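Local coordinates for hypothetical protein SSO2273 (Sulfolobus solfataricus, PDB 2X4H), which probably acts as a metal-dependent, DNA-binding transcriptional repressor of the DtxR/MntR family, working as a dimer, at residues Y80-L92 with Y105-D119. Residues are numbered along the deposited sequence; the frame is centred on the assembly and turned at random.
Sequences YLIKAHRVIEILL and YSKQFDYLIPEEIID. With ZN (zinc ion), chain M; ZN (zinc ion), chain N.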
# COMPACT_ATOMS: atom_id res chain seq x y z
N TYR C 80 9.70 -16.21 6.65
CA TYR C 80 10.41 -15.34 7.56
C TYR C 80 9.53 -14.98 8.78
O TYR C 80 10.03 -14.98 9.93
CB TYR C 80 10.98 -14.11 6.86
CG TYR C 80 11.46 -13.17 7.89
CD1 TYR C 80 12.58 -13.49 8.68
CD2 TYR C 80 10.75 -12.02 8.19
CE1 TYR C 80 12.99 -12.65 9.72
CE2 TYR C 80 11.16 -11.16 9.22
CZ TYR C 80 12.27 -11.47 9.96
OH TYR C 80 12.65 -10.59 10.95
N LEU C 81 8.24 -14.74 8.58
CA LEU C 81 7.35 -14.51 9.73
C LEU C 81 7.15 -15.79 10.60
O LEU C 81 7.01 -15.71 11.83
CB LEU C 81 6.01 -13.94 9.29
CG LEU C 81 4.94 -13.64 10.34
CD1 LEU C 81 5.55 -12.97 11.55
CD2 LEU C 81 3.86 -12.74 9.72
N ILE C 82 7.12 -16.95 9.96
CA ILE C 82 6.94 -18.22 10.66
C ILE C 82 8.15 -18.48 11.53
O ILE C 82 8.01 -18.82 12.70
CB ILE C 82 6.72 -19.38 9.68
CG1 ILE C 82 5.28 -19.33 9.10
CG2 ILE C 82 7.00 -20.74 10.37
CD1 ILE C 82 5.00 -20.26 7.91
N LYS C 83 9.33 -18.27 10.95
CA LYS C 83 10.60 -18.33 11.67
C LYS C 83 10.59 -17.33 12.83
O LYS C 83 10.99 -17.65 13.93
CB LYS C 83 11.75 -18.04 10.69
CG LYS C 83 13.15 -18.18 11.28
CD LYS C 83 14.30 -18.00 10.28
CE LYS C 83 15.63 -18.24 11.00
NZ LYS C 83 16.86 -18.13 10.14
N ALA C 84 10.14 -16.10 12.59
CA ALA C 84 10.14 -15.08 13.65
C ALA C 84 9.22 -15.46 14.81
O ALA C 84 9.63 -15.36 15.96
CB ALA C 84 9.77 -13.67 13.10
N HIS C 85 8.01 -15.91 14.50
CA HIS C 85 7.03 -16.29 15.51
C HIS C 85 7.61 -17.41 16.40
O HIS C 85 7.63 -17.31 17.63
CB HIS C 85 5.69 -16.72 14.85
CG HIS C 85 4.71 -17.32 15.82
ND1 HIS C 85 4.01 -16.55 16.74
CD2 HIS C 85 4.38 -18.61 16.07
CE1 HIS C 85 3.26 -17.35 17.48
NE2 HIS C 85 3.49 -18.61 17.12
N ARG C 86 8.14 -18.44 15.76
CA ARG C 86 8.54 -19.65 16.44
C ARG C 86 9.90 -19.54 17.16
O ARG C 86 10.07 -20.10 18.26
CB ARG C 86 8.50 -20.80 15.41
CG ARG C 86 7.08 -21.13 14.99
CD ARG C 86 6.97 -22.18 13.89
NE ARG C 86 5.56 -22.36 13.55
CZ ARG C 86 5.07 -23.06 12.53
NH1 ARG C 86 5.86 -23.67 11.66
NH2 ARG C 86 3.77 -23.11 12.34
N VAL C 87 10.85 -18.81 16.58
CA VAL C 87 12.08 -18.51 17.29
C VAL C 87 11.80 -17.68 18.55
O VAL C 87 12.32 -17.99 19.62
CB VAL C 87 13.09 -17.81 16.37
CG1 VAL C 87 14.27 -17.26 17.17
CG2 VAL C 87 13.55 -18.77 15.26
N ILE C 88 10.97 -16.64 18.45
CA ILE C 88 10.57 -15.88 19.64
C ILE C 88 9.90 -16.79 20.67
O ILE C 88 10.23 -16.71 21.85
CB ILE C 88 9.67 -14.68 19.28
CG1 ILE C 88 10.52 -13.52 18.77
CG2 ILE C 88 8.92 -14.18 20.53
CD1 ILE C 88 9.74 -12.51 17.99
N GLU C 89 9.00 -17.67 20.25
CA GLU C 89 8.35 -18.57 21.19
C GLU C 89 9.35 -19.34 22.04
O GLU C 89 9.14 -19.51 23.23
CB GLU C 89 7.48 -19.61 20.49
CG GLU C 89 6.24 -19.09 19.90
CD GLU C 89 5.21 -20.17 19.62
OE1 GLU C 89 5.60 -21.32 19.24
OE2 GLU C 89 4.00 -19.83 19.72
N ILE C 90 10.40 -19.85 21.39
CA ILE C 90 11.42 -20.62 22.07
C ILE C 90 12.14 -19.79 23.11
O ILE C 90 12.36 -20.27 24.23
CB ILE C 90 12.44 -21.25 21.09
CG1 ILE C 90 11.78 -22.42 20.35
CG2 ILE C 90 13.69 -21.78 21.85
CD1 ILE C 90 12.61 -23.02 19.24
N LEU C 91 12.52 -18.56 22.74
CA LEU C 91 13.14 -17.64 23.70
C LEU C 91 12.22 -17.46 24.89
O LEU C 91 12.67 -17.52 26.03
CB LEU C 91 13.46 -16.27 23.07
CG LEU C 91 13.91 -15.17 24.05
CD1 LEU C 91 15.22 -15.52 24.71
CD2 LEU C 91 13.96 -13.79 23.31
N LEU C 92 10.93 -17.28 24.64
CA LEU C 92 9.99 -16.94 25.70
C LEU C 92 9.77 -18.12 26.64
O LEU C 92 9.75 -17.95 27.87
CB LEU C 92 8.67 -16.41 25.12
CG LEU C 92 8.78 -15.10 24.33
CD1 LEU C 92 7.41 -14.62 23.92
CD2 LEU C 92 9.52 -14.01 25.10
N TYR C 105 1.74 -13.79 23.10
CA TYR C 105 2.64 -12.65 23.20
C TYR C 105 3.46 -12.46 21.94
O TYR C 105 3.64 -11.34 21.49
CB TYR C 105 3.62 -12.84 24.34
CG TYR C 105 3.14 -12.56 25.74
CD1 TYR C 105 1.95 -11.90 26.02
CD2 TYR C 105 3.93 -12.95 26.82
CE1 TYR C 105 1.57 -11.63 27.34
CE2 TYR C 105 3.57 -12.68 28.11
CZ TYR C 105 2.39 -12.03 28.38
OH TYR C 105 2.07 -11.80 29.70
N SER C 106 4.03 -13.56 21.43
CA SER C 106 4.84 -13.49 20.22
C SER C 106 4.08 -12.80 19.06
O SER C 106 4.64 -11.98 18.32
CB SER C 106 5.33 -14.90 19.83
OG SER C 106 6.14 -14.88 18.66
N LYS C 107 2.79 -13.10 18.92
CA LYS C 107 2.00 -12.54 17.82
C LYS C 107 1.91 -11.01 17.90
O LYS C 107 1.77 -10.35 16.88
CB LYS C 107 0.60 -13.15 17.71
CG LYS C 107 0.59 -14.56 17.13
CD LYS C 107 -0.84 -15.11 16.96
CE LYS C 107 -0.81 -16.54 16.44
NZ LYS C 107 -1.87 -17.39 17.05
N GLN C 108 2.03 -10.45 19.10
CA GLN C 108 1.97 -9.00 19.25
C GLN C 108 3.18 -8.22 18.72
O GLN C 108 3.11 -7.02 18.59
CB GLN C 108 1.71 -8.62 20.73
CG GLN C 108 0.33 -9.04 21.22
CD GLN C 108 0.12 -8.79 22.69
OE1 GLN C 108 0.40 -7.70 23.19
NE2 GLN C 108 -0.39 -9.80 23.39
N PHE C 109 4.30 -8.88 18.43
CA PHE C 109 5.46 -8.16 17.90
C PHE C 109 6.38 -8.93 16.94
O PHE C 109 7.26 -8.32 16.31
CB PHE C 109 6.30 -7.58 19.05
CG PHE C 109 6.91 -8.61 19.96
CD1 PHE C 109 8.23 -9.01 19.80
CD2 PHE C 109 6.16 -9.16 21.00
CE1 PHE C 109 8.81 -9.98 20.65
CE2 PHE C 109 6.72 -10.12 21.85
CZ PHE C 109 8.05 -10.53 21.67
N ASP C 110 6.20 -10.25 16.82
CA ASP C 110 7.02 -11.05 15.90
C ASP C 110 7.18 -10.43 14.53
O ASP C 110 8.29 -10.37 14.04
CB ASP C 110 6.52 -12.50 15.78
CG ASP C 110 5.04 -12.62 15.47
OD1 ASP C 110 4.40 -11.64 14.99
OD2 ASP C 110 4.50 -13.73 15.70
N TYR C 111 6.08 -9.94 13.95
CA TYR C 111 6.07 -9.35 12.60
C TYR C 111 6.82 -8.02 12.47
O TYR C 111 7.06 -7.55 11.37
CB TYR C 111 4.61 -9.16 12.12
CG TYR C 111 3.83 -8.10 12.90
CD1 TYR C 111 3.63 -6.82 12.38
CD2 TYR C 111 3.30 -8.38 14.17
CE1 TYR C 111 2.94 -5.84 13.09
CE2 TYR C 111 2.61 -7.41 14.89
CZ TYR C 111 2.43 -6.14 14.34
OH TYR C 111 1.76 -5.17 15.03
N LEU C 112 7.21 -7.41 13.60
CA LEU C 112 7.97 -6.15 13.57
C LEU C 112 9.48 -6.36 13.68
O LEU C 112 10.24 -5.43 13.45
CB LEU C 112 7.46 -5.21 14.69
CG LEU C 112 6.05 -4.70 14.37
CD1 LEU C 112 5.25 -4.36 15.61
CD2 LEU C 112 6.08 -3.50 13.38
N ILE C 113 9.93 -7.56 14.02
CA ILE C 113 11.36 -7.78 14.27
C ILE C 113 12.10 -7.90 12.93
O ILE C 113 11.69 -8.68 12.09
CB ILE C 113 11.64 -9.06 15.12
CG1 ILE C 113 10.90 -9.03 16.46
CG2 ILE C 113 13.12 -9.19 15.42
CD1 ILE C 113 11.20 -7.83 17.30
N PRO C 114 13.17 -7.11 12.72
CA PRO C 114 14.05 -7.22 11.55
C PRO C 114 14.78 -8.57 11.41
O PRO C 114 15.10 -9.24 12.41
CB PRO C 114 15.08 -6.12 11.78
CG PRO C 114 14.39 -5.13 12.66
CD PRO C 114 13.49 -5.92 13.54
N GLU C 115 15.05 -8.91 10.15
CA GLU C 115 15.63 -10.18 9.72
C GLU C 115 16.89 -10.53 10.47
O GLU C 115 17.07 -11.68 10.91
CB GLU C 115 15.94 -10.11 8.21
CG GLU C 115 16.74 -11.33 7.64
CD GLU C 115 17.08 -11.21 6.14
OE1 GLU C 115 16.53 -10.33 5.42
OE2 GLU C 115 17.91 -12.03 5.68
N GLU C 116 17.76 -9.53 10.62
CA GLU C 116 19.02 -9.74 11.28
C GLU C 116 18.80 -10.32 12.69
O GLU C 116 19.49 -11.27 13.06
CB GLU C 116 19.86 -8.46 11.35
CG GLU C 116 21.30 -8.72 11.83
CD GLU C 116 22.14 -7.47 11.98
OE1 GLU C 116 21.71 -6.39 11.51
OE2 GLU C 116 23.25 -7.57 12.56
N ILE C 117 17.84 -9.78 13.43
CA ILE C 117 17.57 -10.20 14.80
C ILE C 117 17.07 -11.63 14.85
O ILE C 117 17.56 -12.46 15.65
CB ILE C 117 16.55 -9.27 15.50
CG1 ILE C 117 17.16 -7.91 15.78
CG2 ILE C 117 16.10 -9.86 16.81
CD1 ILE C 117 16.16 -6.87 16.26
N ILE C 118 16.09 -11.93 14.02
CA ILE C 118 15.57 -13.30 13.98
C ILE C 118 16.64 -14.33 13.59
O ILE C 118 16.75 -15.35 14.23
CB ILE C 118 14.34 -13.40 13.07
CG1 ILE C 118 13.18 -12.61 13.70
CG2 ILE C 118 13.96 -14.86 12.78
CD1 ILE C 118 12.81 -13.05 15.08
N ASP C 119 17.45 -14.06 12.57
CA ASP C 119 18.53 -14.97 12.19
C ASP C 119 19.56 -15.08 13.28
O ASP C 119 20.09 -16.18 13.52
CB ASP C 119 19.21 -14.55 10.88
CG ASP C 119 18.30 -14.77 9.65
OD1 ASP C 119 17.25 -15.45 9.80
OD2 ASP C 119 18.62 -14.27 8.53
ZN ZN M . 2.62 -19.98 18.16
ZN ZN N . 4.47 -22.56 18.36
O HOH W 1 3.09 -21.48 16.60
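H85 and D110 join the long helix 72-94 to the turn that links helices 99-107 and 115-124, within the metal-binding and dimerisation domain of this DtxR/MntR-family protein. The imidazole is gripped at both nitrogens: ND1 gives its N-H to D110 OD2 (3.0 Å), which lies near the ring plane, while NE2 binds a zinc ion. Ring and carboxylate are turned 65° apart, and the second-shell aspartate, itself salt-bridged to R13 through OD1, should fix the ring's rotation and make NE2 a stronger donor to the metal. E89, one helical turn on, bridges two zincs, OE2 sharing the first with H85 and C103, OE1 reaching the second beside C131 and H133. S106 adds a bond from OG to the backbone O of H85 (3.0 Å), meeting a lone pair in the carbonyl plane although that oxygen also accepts from E89 N.

In the middle, I118 is a knob in a hole formed by Y80, K83, A84 and I88, its CG1 3.6 Å from A84 CB. I88 CD1 touches both F109 CE1 and I113 CG1, and L81 CD1 lies against the backbone of Y111. F109 and I113 also pack on the second subunit.

At the far end K83, extended throughout, runs past I118 CG2 and forms a salt bridge, NZ to D119 OD1 2.7 Å, from above the carboxylate plane; its ammonium also makes a cation-pi contact with Y122. An alanine here would remove both, and is likely to leave D119 without this counter-charge and I118 less covered. The ring of Y80, its CG turned away from the backbone N (chi1 170°), reaches the start of helix 115-124, where OH is modelled 2.4 Å from I113 O, at the ring's edge and near its plane, a hydrogen bond whose extreme shortness is doubtful.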